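Transcriptional regulator, GntR family (Ralstonia eutropha, PDB 3IHU) probably binds DNA as a transcription factor, combining an N-terminal winged helix-turn-helix domain with an all-helical FCD domain. Local coordinates at residues H143-L148 against P162-P167; Q123-A128 against D184-I189; D89-A94 against P167-Q172; R179-D184 against K210-A215. All coordinates share one frame; numbering follows the deposited sequence.

Contact 1: H143-L148 against P162-P167; sequences HFYRTL and PTIHMP
Y145 and H165 both carry CG beside their own backbone N and anti to the carbonyl carbon (chi1 -85° in Y145), which swings the two rings toward each other between helix 134-152 and the last turn of helix 155-165. They meet obliquely, neither stacked nor edge-to-face, with centroids 5.5 Å apart and planes inclined by 45°. The edge of the imidazole leads, its CE1 coming 3.9 Å from CB of Y145. R141, one turn before Y145, bridges the pair: it hydrogen-bonds ND1 of H165 and makes a cation-pi contact with the tyrosine ring. Because arginine must be the donor, H165 probably presents ND1 without a proton. I164 sends CG2 to the edge of the phenol, beside CD2 and CE2, but these carbons are modelled too close for the spacing to be trusted. A tyrosine suits this place because its hydroxyl extends the contact past the hydrophobic part. OH of Y145 lies 2.8 Å from a water oxygen in the plane of the ring. That water in turn donates to the carbonyl O of I164 at 3.0 Å, linking the side chain to the backbone of the other segment. Around the contact, Y145 also packs on L101 and Y186, while its neighbour F144 packs on L118; this face of helix 134-152 thus lies against helices 84-105, 179-195 and 112-130.

Contact 2: Q123-A128 against D184-I189; sequences QALVAA and DDYRRI
OD2 of D185, next to the Y186 and R187 that touch L125 and V126, is gripped twice: by ND1 of H208 and by ND2 of N211, both on helix 198-219. Toward 123-128, by contrast, the segment 184-189 offers the carbons of Y186 and the guanidinium of R187. L125 puts CD1 4.0 Å from CD2 of Y186, the two side chains crossing at about a right angle, and the methyl meets the tyrosine obliquely, also nearing its CB. The branched leucine and the broad ring suit this buried half of the contact. The phenol oxygen is satisfied along its own helix, by NH2 of R182 one turn back. Nearer the surface, V126 lays CG2 over one face of the R187 guanidinium, 3.7 Å from NH1 and offset toward the rim. R187 reaches it by a bend at chi3 (88°), which turns its end across the valine. Arginine suits this exposed edge of the contact, since its flat face can cover a methyl while the N-H groups point along the plane. CZ of R187 lies 3.8 Å from the same CG2, so the methyl sits across the C-N bond. With no polar bond joining the two segments, their attachment probably rests largely on dispersion and on the burial of apolar carbon, while D185 makes directional bonds to helix 198-219.

Contact 3: D89-A94 against P167-Q172; sequences DVLDVA and PIVHAQ
V169 overlaps V90 and L91 with its two methyls, one for each, where the short helix 167-172 packs on helix 84-105 within the helical bundle of the FCD domain. The valines slide past each other in opposite directions, and CG2 of V169 meets CG1 of V90 at 4.1 Å. The torsion of V169 explains the division of labour: with CG1 anti to the backbone N (chi1 177°), CG2 lies beside that N, and the two methyls are spread to serve different neighbours. A beta-branched residue suits the place, since both methyls stay close to the backbone and the helices can approach to 8.4 Å between the CA atoms of V90 and V169. L91 reaches in from the flank with its longer chain. Proline is apt at position 167, in the first turn, because an amide at the start of a helix has no carbonyl of that helix before it to bond; O of P167 accepts from N of A171 at 3.1 Å. The apolar patch continues beyond the two segments: M166 lies on V90, L91 and A94, I216 of helix 198-219 touches V169, and V209 of that helix touches L91. On another side of the short helix, I168 and A171 pack on L29 of helix 17-31, part of the winged helix-turn-helix region. The looser of the two methyl contacts is CG1 of V169 with CD2 of L91, at 4.4 Å.

Contact 4: R179-D184 against K210-A215; sequences RQMRLD and KNVRGA
Past K210, whose NZ turns to a salt bridge with E95, N211 is the first residue of 210-215 to touch the other segment, receiving M181 against its CB, 3.6 Å from the selenium of this selenomethionine. M181 was modelled in two conformations, so its exact distances hold for one of them and are somewhat tentative. In that conformation SE also lies 3.7 Å from the backbone O of N211. The asparagine amide is used elsewhere, ND2 being held by the D185 carboxylate, so that CB is the part left to face the long selenoether chain. At V212, next along the helix, the methyl CE of M181 comes 4.1 Å from CG2. M181 gets there by running out extended, CG anti to the backbone N, and then bending at chi3 (77°), which lays CE over the N211 backbone and against CG2 of V212. R213 turns to another face and pairs with the same glutamate as K210. G214 adds no side chain to the interface. A215 ends the row with a small methyl, its CB 4.5 Å from CE of M181. The unbranched, flexible chain of methionine, here as selenomethionine, suits the centre, because the axes of the two short helical segments come no closer than 10.6 Å and M181 must span much of that distance. They run nearly antiparallel, at 162°. Beyond this pair, V212 packs on L91 of helix 84-105, whereas L183 turns to L125 of helix 112-130 and R182 to F137 of helix 134-152; helix 179-195 therefore lies between helix 198-219 and these two.

Following the chain, helix 84-105 begins contact 3, helix 112-130 begins contact 2, and helix 134-152 begins contact 1, which is the first to close, at helix 155-165. Contact 3 closes next, on the short helix 167-172, and shares P167 with contact 1. Helix 179-195 opens contact 4 and then closes contact 2, the two sharing D184; contact 4 closes last, on helix 198-219. Contact 1 is thus nested within the loops of both contact 2 and contact 3. Contact 2 crosses contact 3 and contact 4, while contacts 1 and 3 each precede contact 4 in series. Together they involve seven helices of the bundle, contacts 2 and 4 meeting on helix 179-195.

Contact 1: H143-L148 against P162-P167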
loop_
_atom_site.group_PDB
_atom_site.type_symbol
_atom_site.label_atom_id
_atom_site.label_comp_id
_atom_site.label_asym_id
_atom_site.label_seq_id
_atom_site.Cartn_x
_atom_site.Cartn_y
_atom_site.Cartn_z
ATOM N N HIS A 143 8.060 -4.022 0.593
ATOM C CA HIS A 143 9.165 -4.236 1.499
ATOM C C HIS A 143 9.673 -2.966 2.212
ATOM O O HIS A 143 10.002 -2.980 3.406
ATOM C CB HIS A 143 10.334 -4.918 0.724
ATOM C CG HIS A 143 11.463 -5.322 1.596
ATOM N ND1 HIS A 143 11.279 -6.069 2.745
ATOM C CD2 HIS A 143 12.799 -5.099 1.500
ATOM C CE1 HIS A 143 12.452 -6.277 3.320
ATOM N NE2 HIS A 143 13.387 -5.704 2.586
ATOM N N PHE A 144 9.748 -1.879 1.463
ATOM C CA PHE A 144 10.116 -0.582 1.994
ATOM C C PHE A 144 9.164 -0.170 3.127
ATOM O O PHE A 144 9.602 0.154 4.232
ATOM C CB PHE A 144 10.016 0.423 0.850
ATOM C CG PHE A 144 10.338 1.812 1.219
ATOM C CD1 PHE A 144 11.571 2.135 1.697
ATOM C CD2 PHE A 144 9.409 2.818 1.052
ATOM C CE1 PHE A 144 11.885 3.444 1.992
ATOM C CE2 PHE A 144 9.721 4.135 1.346
ATOM C CZ PHE A 144 10.976 4.431 1.817
ATOM N N TYR A 145 7.859 -0.252 2.849
ATOM C CA TYR A 145 6.836 0.118 3.843
ATOM C C TYR A 145 6.907 -0.782 5.043
ATOM O O TYR A 145 6.850 -0.307 6.180
ATOM C CB TYR A 145 5.432 0.077 3.228
ATOM C CG TYR A 145 5.061 1.348 2.514
ATOM C CD1 TYR A 145 5.723 1.767 1.387
ATOM C CD2 TYR A 145 3.987 2.131 2.964
ATOM C CE1 TYR A 145 5.383 2.931 0.744
ATOM C CE2 TYR A 145 3.650 3.306 2.322
ATOM C CZ TYR A 145 4.335 3.694 1.223
ATOM O OH TYR A 145 3.950 4.836 0.632
ATOM N N ARG A 146 7.021 -2.090 4.820
ATOM C CA ARG A 146 7.124 -3.003 5.949
ATOM C C ARG A 146 8.357 -2.733 6.837
ATOM O O ARG A 146 8.290 -2.778 8.077
ATOM C CB ARG A 146 7.086 -4.466 5.458
ATOM C CG ARG A 146 7.491 -5.526 6.494
ATOM C CD ARG A 146 6.697 -5.468 7.818
ATOM N NE ARG A 146 5.239 -5.497 7.603
ATOM C CZ ARG A 146 4.471 -6.589 7.615
ATOM N NH1 ARG A 146 4.990 -7.788 7.823
ATOM N NH2 ARG A 146 3.162 -6.472 7.411
ATOM N N THR A 147 9.485 -2.404 6.223
ATOM C CA THR A 147 10.689 -2.079 7.002
ATOM C C THR A 147 10.439 -0.820 7.814
ATOM O O THR A 147 10.772 -0.762 9.011
ATOM C CB THR A 147 11.913 -1.932 6.075
ATOM O OG1 THR A 147 11.943 -3.042 5.168
ATOM C CG2 THR A 147 13.168 -1.908 6.830
ATOM N N LEU A 148 9.813 0.182 7.194
ATOM C CA LEU A 148 9.491 1.381 7.938
ATOM C C LEU A 148 8.623 1.014 9.134
ATOM O O LEU A 148 8.803 1.561 10.239
ATOM C CB LEU A 148 8.810 2.459 7.086
ATOM C CG LEU A 148 9.658 3.109 5.999
ATOM C CD1 LEU A 148 8.744 4.014 5.138
ATOM C CD2 LEU A 148 10.902 3.856 6.631
ATOM N N PRO A 162 -2.702 -1.564 6.249
ATOM C CA PRO A 162 -3.362 -1.628 4.913
ATOM C C PRO A 162 -3.897 -0.317 4.337
ATOM O O PRO A 162 -3.822 -0.099 3.129
ATOM C CB PRO A 162 -4.497 -2.627 5.138
ATOM C CG PRO A 162 -4.018 -3.514 6.265
ATOM C CD PRO A 162 -3.118 -2.680 7.131
ATOM N N THR A 163 -4.426 0.584 5.151
ATOM C CA THR A 163 -4.870 1.866 4.611
ATOM C C THR A 163 -3.749 2.624 3.894
ATOM O O THR A 163 -3.978 3.280 2.872
ATOM C CB THR A 163 -5.399 2.798 5.705
ATOM O OG1 THR A 163 -6.503 2.158 6.368
ATOM C CG2 THR A 163 -5.872 4.159 5.071
ATOM N N ILE A 164 -2.543 2.531 4.450
ATOM C CA ILE A 164 -1.397 3.295 3.961
ATOM C C ILE A 164 -1.120 3.016 2.500
ATOM O O ILE A 164 -0.666 3.886 1.769
ATOM C CB ILE A 164 -0.156 2.984 4.841
ATOM C CG1 ILE A 164 -0.184 3.823 6.102
ATOM C CG2 ILE A 164 1.107 3.269 4.115
ATOM C CD1 ILE A 164 0.650 3.267 7.211
ATOM N N HIS A 165 -1.432 1.812 2.063
ATOM C CA HIS A 165 -1.061 1.335 0.722
ATOM C C HIS A 165 -1.950 1.876 -0.409
ATOM O O HIS A 165 -1.512 1.929 -1.567
ATOM C CB HIS A 165 -1.097 -0.210 0.709
ATOM C CG HIS A 165 -0.104 -0.839 1.628
ATOM N ND1 HIS A 165 1.248 -0.607 1.524
ATOM C CD2 HIS A 165 -0.258 -1.704 2.660
ATOM C CE1 HIS A 165 1.890 -1.308 2.442
ATOM N NE2 HIS A 165 0.996 -1.972 3.153
HETATM N N MSE A 166 -3.193 2.226 -0.063
HETATM C CA MSE A 166 -4.176 2.765 -1.018
HETATM C C MSE A 166 -4.363 1.966 -2.291
HETATM O O MSE A 166 -4.232 2.489 -3.387
HETATM C CB MSE A 166 -3.793 4.188 -1.396
HETATM C CG MSE A 166 -3.927 5.123 -0.305
HETATM SE SE MSE A 166 -3.634 6.823 -1.044
HETATM C CE MSE A 166 -1.690 6.904 -0.870
ATOM N N PRO A 167 -4.693 0.679 -2.155
ATOM C CA PRO A 167 -4.734 -0.233 -3.319
ATOM C C PRO A 167 -5.737 0.173 -4.374
ATOM O O PRO A 167 -5.416 0.143 -5.556
ATOM C CB PRO A 167 -5.082 -1.608 -2.699
ATOM C CG PRO A 167 -5.527 -1.309 -1.266
ATOM C CD PRO A 167 -4.904 -0.018 -0.871
HETATM O O HOH W 1 1.472 5.900 1.468
#

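Contact 2: Q123-A128 against D184-I189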
loop_
_atom_site.group_PDB
_atom_site.type_symbol
_atom_site.label_atom_id
_atom_site.label_comp_id
_atom_site.label_asym_id
_atom_site.label_seq_id
_atom_site.Cartn_x
_atom_site.Cartn_y
_atom_site.Cartn_z
ATOM N N GLN A 123 17.456 0.517 -2.900
ATOM C CA GLN A 123 18.214 0.067 -4.080
ATOM C C GLN A 123 17.308 -0.709 -5.035
ATOM O O GLN A 123 17.311 -0.506 -6.261
ATOM C CB GLN A 123 19.419 -0.801 -3.644
ATOM C CG GLN A 123 20.462 -0.018 -2.771
ATOM C CD GLN A 123 21.383 -0.918 -1.946
ATOM O OE1 GLN A 123 21.619 -0.672 -0.758
ATOM N NE2 GLN A 123 21.926 -1.945 -2.581
ATOM N N ALA A 124 16.516 -1.613 -4.457
ATOM C CA ALA A 124 15.575 -2.431 -5.259
ATOM C C ALA A 124 14.468 -1.592 -5.952
ATOM O O ALA A 124 14.009 -1.933 -7.055
ATOM C CB ALA A 124 14.912 -3.528 -4.382
ATOM N N LEU A 125 13.973 -0.548 -5.283
ATOM C CA LEU A 125 13.054 0.368 -5.942
ATOM C C LEU A 125 13.715 1.044 -7.159
ATOM O O LEU A 125 13.099 1.112 -8.249
ATOM C CB LEU A 125 12.518 1.451 -4.972
ATOM C CG LEU A 125 11.523 0.899 -3.966
ATOM C CD1 LEU A 125 11.446 1.829 -2.752
ATOM C CD2 LEU A 125 10.144 0.608 -4.627
ATOM N N VAL A 126 14.944 1.537 -6.982
ATOM C CA VAL A 126 15.670 2.236 -8.050
ATOM C C VAL A 126 15.877 1.305 -9.275
ATOM O O VAL A 126 15.613 1.691 -10.412
ATOM C CB VAL A 126 17.046 2.782 -7.586
ATOM C CG1 VAL A 126 17.861 3.296 -8.810
ATOM C CG2 VAL A 126 16.882 3.907 -6.546
ATOM N N ALA A 127 16.312 0.077 -9.006
ATOM C CA ALA A 127 16.497 -0.934 -10.044
ATOM C C ALA A 127 15.182 -1.302 -10.727
ATOM O O ALA A 127 15.135 -1.433 -11.947
ATOM C CB ALA A 127 17.167 -2.173 -9.465
ATOM N N ALA A 128 14.096 -1.483 -9.970
ATOM C CA ALA A 128 12.833 -1.810 -10.618
ATOM C C ALA A 128 12.338 -0.653 -11.492
ATOM O O ALA A 128 11.774 -0.899 -12.587
ATOM C CB ALA A 128 11.756 -2.214 -9.614
ATOM N N ASP A 184 11.337 8.995 -6.323
ATOM C CA ASP A 184 11.982 10.152 -5.690
ATOM C C ASP A 184 11.402 10.408 -4.319
ATOM O O ASP A 184 12.129 10.663 -3.361
ATOM C CB ASP A 184 11.818 11.438 -6.473
ATOM C CG ASP A 184 12.745 12.503 -5.947
ATOM O OD1 ASP A 184 13.960 12.252 -6.000
ATOM O OD2 ASP A 184 12.277 13.516 -5.393
ATOM N N ASP A 185 10.077 10.318 -4.220
ATOM C CA ASP A 185 9.445 10.476 -2.930
ATOM C C ASP A 185 9.936 9.450 -1.878
ATOM O O ASP A 185 10.139 9.779 -0.683
ATOM C CB ASP A 185 7.900 10.383 -3.086
ATOM C CG ASP A 185 7.303 11.563 -3.825
ATOM O OD1 ASP A 185 8.041 12.524 -4.110
ATOM O OD2 ASP A 185 6.078 11.539 -4.117
ATOM N N TYR A 186 10.039 8.194 -2.298
ATOM C CA TYR A 186 10.435 7.147 -1.404
ATOM C C TYR A 186 11.899 7.316 -0.994
ATOM O O TYR A 186 12.269 7.012 0.127
ATOM C CB TYR A 186 10.275 5.760 -2.023
ATOM C CG TYR A 186 8.887 5.345 -2.443
ATOM C CD1 TYR A 186 7.780 5.701 -1.701
ATOM C CD2 TYR A 186 8.691 4.565 -3.563
ATOM C CE1 TYR A 186 6.523 5.303 -2.061
ATOM C CE2 TYR A 186 7.413 4.164 -3.937
ATOM C CZ TYR A 186 6.337 4.540 -3.172
ATOM O OH TYR A 186 5.046 4.191 -3.516
ATOM N N ARG A 187 12.722 7.767 -1.934
ATOM C CA ARG A 187 14.076 8.103 -1.618
ATOM C C ARG A 187 14.149 9.217 -0.590
ATOM O O ARG A 187 14.959 9.117 0.304
ATOM C CB ARG A 187 14.845 8.477 -2.869
ATOM C CG ARG A 187 15.018 7.290 -3.754
ATOM C CD ARG A 187 15.570 7.705 -5.115
ATOM N NE ARG A 187 16.997 7.701 -5.015
ATOM C CZ ARG A 187 17.824 7.570 -6.038
ATOM N NH1 ARG A 187 17.361 7.453 -7.297
ATOM N NH2 ARG A 187 19.123 7.553 -5.777
ATOM N N ARG A 188 13.327 10.264 -0.717
ATOM C CA ARG A 188 13.355 11.353 0.274
ATOM C C ARG A 188 12.892 10.848 1.663
ATOM O O ARG A 188 13.443 11.268 2.699
ATOM C CB ARG A 188 12.507 12.576 -0.172
ATOM C CG ARG A 188 13.069 13.297 -1.417
ATOM C CD ARG A 188 12.031 14.167 -2.208
ATOM N NE ARG A 188 12.716 15.012 -3.179
ATOM C CZ ARG A 188 13.242 16.220 -2.921
ATOM N NH1 ARG A 188 13.115 16.797 -1.731
ATOM N NH2 ARG A 188 13.888 16.875 -3.885
ATOM N N ILE A 189 11.872 9.972 1.680
ATOM C CA ILE A 189 11.417 9.391 2.935
ATOM C C ILE A 189 12.590 8.656 3.619
ATOM O O ILE A 189 12.868 8.907 4.772
ATOM C CB ILE A 189 10.207 8.432 2.791
ATOM C CG1 ILE A 189 8.939 9.195 2.408
ATOM C CG2 ILE A 189 10.014 7.634 4.111
ATOM C CD1 ILE A 189 7.792 8.339 1.870
#

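Contact 3: D89-A94 against P167-Q172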
loop_
_atom_site.group_PDB
_atom_site.type_symbol
_atom_site.label_atom_id
_atom_site.label_comp_id
_atom_site.label_asym_id
_atom_site.label_seq_id
_atom_site.Cartn_x
_atom_site.Cartn_y
_atom_site.Cartn_z
ATOM N N ASP A 89 -10.599 11.887 0.181
ATOM C CA ASP A 89 -10.782 11.586 1.617
ATOM C C ASP A 89 -9.828 10.478 2.058
ATOM O O ASP A 89 -9.227 10.583 3.126
ATOM C CB ASP A 89 -12.262 11.268 1.935
ATOM C CG ASP A 89 -13.165 12.508 1.951
ATOM O OD1 ASP A 89 -12.695 13.675 1.840
ATOM O OD2 ASP A 89 -14.396 12.310 2.081
ATOM N N VAL A 90 -9.647 9.425 1.235
ATOM C CA VAL A 90 -8.666 8.437 1.498
ATOM C C VAL A 90 -7.218 9.045 1.555
ATOM O O VAL A 90 -6.421 8.715 2.410
ATOM C CB VAL A 90 -8.719 7.293 0.462
ATOM C CG1 VAL A 90 -7.437 6.447 0.503
ATOM C CG2 VAL A 90 -9.997 6.455 0.626
ATOM N N LEU A 91 -6.868 9.887 0.606
ATOM C CA LEU A 91 -5.540 10.492 0.587
ATOM C C LEU A 91 -5.324 11.374 1.818
ATOM O O LEU A 91 -4.247 11.507 2.301
ATOM C CB LEU A 91 -5.384 11.316 -0.677
ATOM C CG LEU A 91 -5.357 10.537 -2.002
ATOM C CD1 LEU A 91 -5.564 11.505 -3.146
ATOM C CD2 LEU A 91 -4.013 9.755 -2.114
ATOM N N ASP A 92 -6.387 11.969 2.332
ATOM C CA ASP A 92 -6.290 12.821 3.531
ATOM C C ASP A 92 -5.781 11.988 4.729
ATOM O O ASP A 92 -4.874 12.420 5.477
ATOM C CB ASP A 92 -7.656 13.448 3.869
ATOM C CG ASP A 92 -7.874 14.799 3.206
ATOM O OD1 ASP A 92 -6.888 15.356 2.705
ATOM O OD2 ASP A 92 -9.031 15.318 3.240
ATOM N N VAL A 93 -6.346 10.799 4.890
ATOM C CA VAL A 93 -5.892 9.880 5.906
ATOM C C VAL A 93 -4.479 9.264 5.590
ATOM O O VAL A 93 -3.635 9.227 6.457
ATOM C CB VAL A 93 -6.879 8.720 6.054
ATOM C CG1 VAL A 93 -6.316 7.649 6.962
ATOM C CG2 VAL A 93 -8.271 9.261 6.583
ATOM N N ALA A 94 -4.256 8.806 4.355
ATOM C CA ALA A 94 -2.967 8.278 3.954
ATOM C C ALA A 94 -1.858 9.274 4.131
ATOM O O ALA A 94 -0.783 8.909 4.528
ATOM C CB ALA A 94 -2.988 7.719 2.496
ATOM N N PRO A 167 -4.693 0.679 -2.155
ATOM C CA PRO A 167 -4.734 -0.233 -3.319
ATOM C C PRO A 167 -5.737 0.173 -4.374
ATOM O O PRO A 167 -5.416 0.143 -5.556
ATOM C CB PRO A 167 -5.082 -1.608 -2.699
ATOM C CG PRO A 167 -5.527 -1.309 -1.266
ATOM C CD PRO A 167 -4.904 -0.018 -0.871
ATOM N N ILE A 168 -6.931 0.602 -3.976
ATOM C CA ILE A 168 -7.909 1.045 -4.966
ATOM C C ILE A 168 -7.437 2.283 -5.710
ATOM O O ILE A 168 -7.468 2.287 -6.931
ATOM C CB ILE A 168 -9.325 1.342 -4.416
ATOM C CG1 ILE A 168 -9.871 0.153 -3.665
ATOM C CG2 ILE A 168 -10.293 1.644 -5.603
ATOM C CD1 ILE A 168 -10.208 -0.956 -4.574
ATOM N N VAL A 169 -6.994 3.301 -4.987
ATOM C CA VAL A 169 -6.429 4.521 -5.576
ATOM C C VAL A 169 -5.280 4.177 -6.550
ATOM O O VAL A 169 -5.243 4.637 -7.693
ATOM C CB VAL A 169 -5.926 5.496 -4.467
ATOM C CG1 VAL A 169 -5.278 6.743 -5.079
ATOM C CG2 VAL A 169 -7.058 5.898 -3.565
ATOM N N HIS A 170 -4.373 3.326 -6.109
ATOM C CA HIS A 170 -3.263 2.867 -6.979
ATOM C C HIS A 170 -3.815 2.394 -8.294
ATOM O O HIS A 170 -3.390 2.846 -9.331
ATOM C CB HIS A 170 -2.483 1.742 -6.310
ATOM C CG HIS A 170 -1.195 1.406 -6.993
ATOM N ND1 HIS A 170 -1.142 0.746 -8.211
ATOM C CD2 HIS A 170 0.087 1.628 -6.624
ATOM C CE1 HIS A 170 0.121 0.590 -8.568
ATOM N NE2 HIS A 170 0.887 1.131 -7.632
ATOM N N ALA A 171 -4.797 1.493 -8.247
ATOM C CA ALA A 171 -5.354 0.888 -9.457
ATOM C C ALA A 171 -6.167 1.853 -10.279
ATOM O O ALA A 171 -5.906 2.083 -11.450
ATOM C CB ALA A 171 -6.214 -0.363 -9.059
ATOM N N GLN A 172 -7.170 2.467 -9.663
ATOM C CA GLN A 172 -8.101 3.305 -10.389
ATOM C C GLN A 172 -7.419 4.553 -10.903
ATOM O O GLN A 172 -7.824 5.083 -11.898
ATOM C CB GLN A 172 -9.246 3.701 -9.436
ATOM C CG GLN A 172 -10.384 4.455 -10.024
ATOM C CD GLN A 172 -11.441 4.755 -8.977
ATOM O OE1 GLN A 172 -11.496 4.121 -7.922
ATOM N NE2 GLN A 172 -12.293 5.700 -9.282
#

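Contact 4: R179-D184 against K210-A215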
loop_
_atom_site.group_PDB
_atom_site.type_symbol
_atom_site.label_atom_id
_atom_site.label_comp_id
_atom_site.label_asym_id
_atom_site.label_seq_id
_atom_site.Cartn_x
_atom_site.Cartn_y
_atom_site.Cartn_z
ATOM N N ARG A 179 5.512 6.390 -11.418
ATOM C CA ARG A 179 6.628 5.715 -10.731
ATOM C C ARG A 179 7.921 6.562 -10.572
ATOM O O ARG A 179 8.619 6.478 -9.557
ATOM C CB ARG A 179 6.964 4.443 -11.458
ATOM C CG ARG A 179 7.924 3.613 -10.700
ATOM C CD ARG A 179 8.103 2.255 -11.311
ATOM N NE ARG A 179 6.853 1.550 -11.529
ATOM C CZ ARG A 179 6.474 1.083 -12.730
ATOM N NH1 ARG A 179 7.242 1.268 -13.783
ATOM N NH2 ARG A 179 5.317 0.429 -12.883
ATOM N N GLN A 180 8.249 7.360 -11.582
ATOM C CA GLN A 180 9.416 8.240 -11.456
ATOM C C GLN A 180 9.269 9.123 -10.216
ATOM O O GLN A 180 10.151 9.161 -9.391
ATOM C CB GLN A 180 9.580 9.105 -12.690
ATOM C CG GLN A 180 9.811 8.245 -13.933
ATOM C CD GLN A 180 9.993 9.038 -15.224
ATOM O OE1 GLN A 180 9.087 9.099 -16.082
ATOM N NE2 GLN A 180 11.164 9.600 -15.387
HETATM N N MSE A 181 8.136 9.817 -10.092
HETATM C CA MSE A 181 7.884 10.750 -8.991
HETATM C C MSE A 181 7.839 9.979 -7.670
HETATM O O MSE A 181 8.371 10.410 -6.638
HETATM C CB MSE A 181 6.553 11.504 -9.238
HETATM C CG MSE A 181 6.021 12.372 -8.089
HETATM SE SE MSE A 181 4.108 12.792 -8.292
HETATM C CE MSE A 181 3.359 11.075 -7.711
ATOM N N ARG A 182 7.176 8.827 -7.698
ATOM C CA ARG A 182 7.021 8.061 -6.465
ATOM C C ARG A 182 8.391 7.597 -5.957
ATOM O O ARG A 182 8.656 7.612 -4.774
ATOM C CB ARG A 182 6.034 6.900 -6.658
ATOM C CG ARG A 182 4.604 7.393 -7.002
ATOM C CD ARG A 182 3.692 6.256 -7.532
ATOM N NE ARG A 182 3.812 5.095 -6.666
ATOM C CZ ARG A 182 3.848 3.835 -7.053
ATOM N NH1 ARG A 182 3.752 3.505 -8.338
ATOM N NH2 ARG A 182 4.008 2.899 -6.144
ATOM N N LEU A 183 9.248 7.154 -6.845
ATOM C CA LEU A 183 10.580 6.679 -6.432
ATOM C C LEU A 183 11.363 7.807 -5.730
ATOM O O LEU A 183 11.982 7.612 -4.667
ATOM C CB LEU A 183 11.367 6.206 -7.637
ATOM C CG LEU A 183 12.837 5.931 -7.326
ATOM C CD1 LEU A 183 12.961 4.698 -6.376
ATOM C CD2 LEU A 183 13.631 5.746 -8.638
ATOM N N ASP A 184 11.337 8.995 -6.323
ATOM C CA ASP A 184 11.982 10.152 -5.690
ATOM C C ASP A 184 11.402 10.408 -4.319
ATOM O O ASP A 184 12.129 10.663 -3.361
ATOM C CB ASP A 184 11.818 11.438 -6.473
ATOM C CG ASP A 184 12.745 12.503 -5.947
ATOM O OD1 ASP A 184 13.960 12.252 -6.000
ATOM O OD2 ASP A 184 12.277 13.516 -5.393
ATOM N N LYS A 210 0.924 14.052 -0.701
ATOM C CA LYS A 210 0.628 15.330 -1.353
ATOM C C LYS A 210 0.948 15.304 -2.857
ATOM O O LYS A 210 0.194 15.834 -3.681
ATOM C CB LYS A 210 1.437 16.451 -0.681
ATOM C CG LYS A 210 1.063 16.846 0.724
ATOM C CD LYS A 210 2.046 17.994 1.174
ATOM C CE LYS A 210 1.979 18.243 2.636
ATOM N NZ LYS A 210 0.623 18.693 2.914
ATOM N N ASN A 211 2.046 14.654 -3.229
ATOM C CA ASN A 211 2.395 14.512 -4.669
ATOM C C ASN A 211 1.447 13.647 -5.408
ATOM O O ASN A 211 1.048 14.006 -6.510
ATOM C CB ASN A 211 3.826 13.966 -4.884
ATOM C CG ASN A 211 4.889 14.967 -4.498
ATOM O OD1 ASN A 211 4.614 16.160 -4.403
ATOM N ND2 ASN A 211 6.115 14.491 -4.259
ATOM N N VAL A 212 1.052 12.512 -4.812
ATOM C CA VAL A 212 0.027 11.681 -5.400
ATOM C C VAL A 212 -1.303 12.461 -5.604
ATOM O O VAL A 212 -1.868 12.443 -6.692
ATOM C CB VAL A 212 -0.175 10.383 -4.597
ATOM C CG1 VAL A 212 -1.327 9.561 -5.142
ATOM C CG2 VAL A 212 1.144 9.598 -4.536
ATOM N N ARG A 213 -1.758 13.187 -4.587
ATOM C CA ARG A 213 -2.984 13.991 -4.697
ATOM C C ARG A 213 -2.875 15.024 -5.833
ATOM O O ARG A 213 -3.753 15.115 -6.672
ATOM C CB ARG A 213 -3.276 14.739 -3.396
ATOM C CG ARG A 213 -4.597 15.572 -3.457
ATOM C CD ARG A 213 -4.718 16.544 -2.308
ATOM N NE ARG A 213 -4.869 15.774 -1.106
ATOM C CZ ARG A 213 -3.950 15.567 -0.163
ATOM N NH1 ARG A 213 -2.740 16.137 -0.213
ATOM N NH2 ARG A 213 -4.254 14.759 0.873
ATOM N N GLY A 214 -1.793 15.775 -5.851
ATOM C CA GLY A 214 -1.479 16.681 -6.944
ATOM C C GLY A 214 -1.551 16.046 -8.320
ATOM O O GLY A 214 -2.191 16.587 -9.212
ATOM N N ALA A 215 -0.969 14.865 -8.495
ATOM C CA ALA A 215 -1.007 14.237 -9.805
ATOM C C ALA A 215 -2.446 13.896 -10.202
ATOM O O ALA A 215 -2.844 14.046 -11.368
ATOM C CB ALA A 215 -0.118 12.951 -9.836
#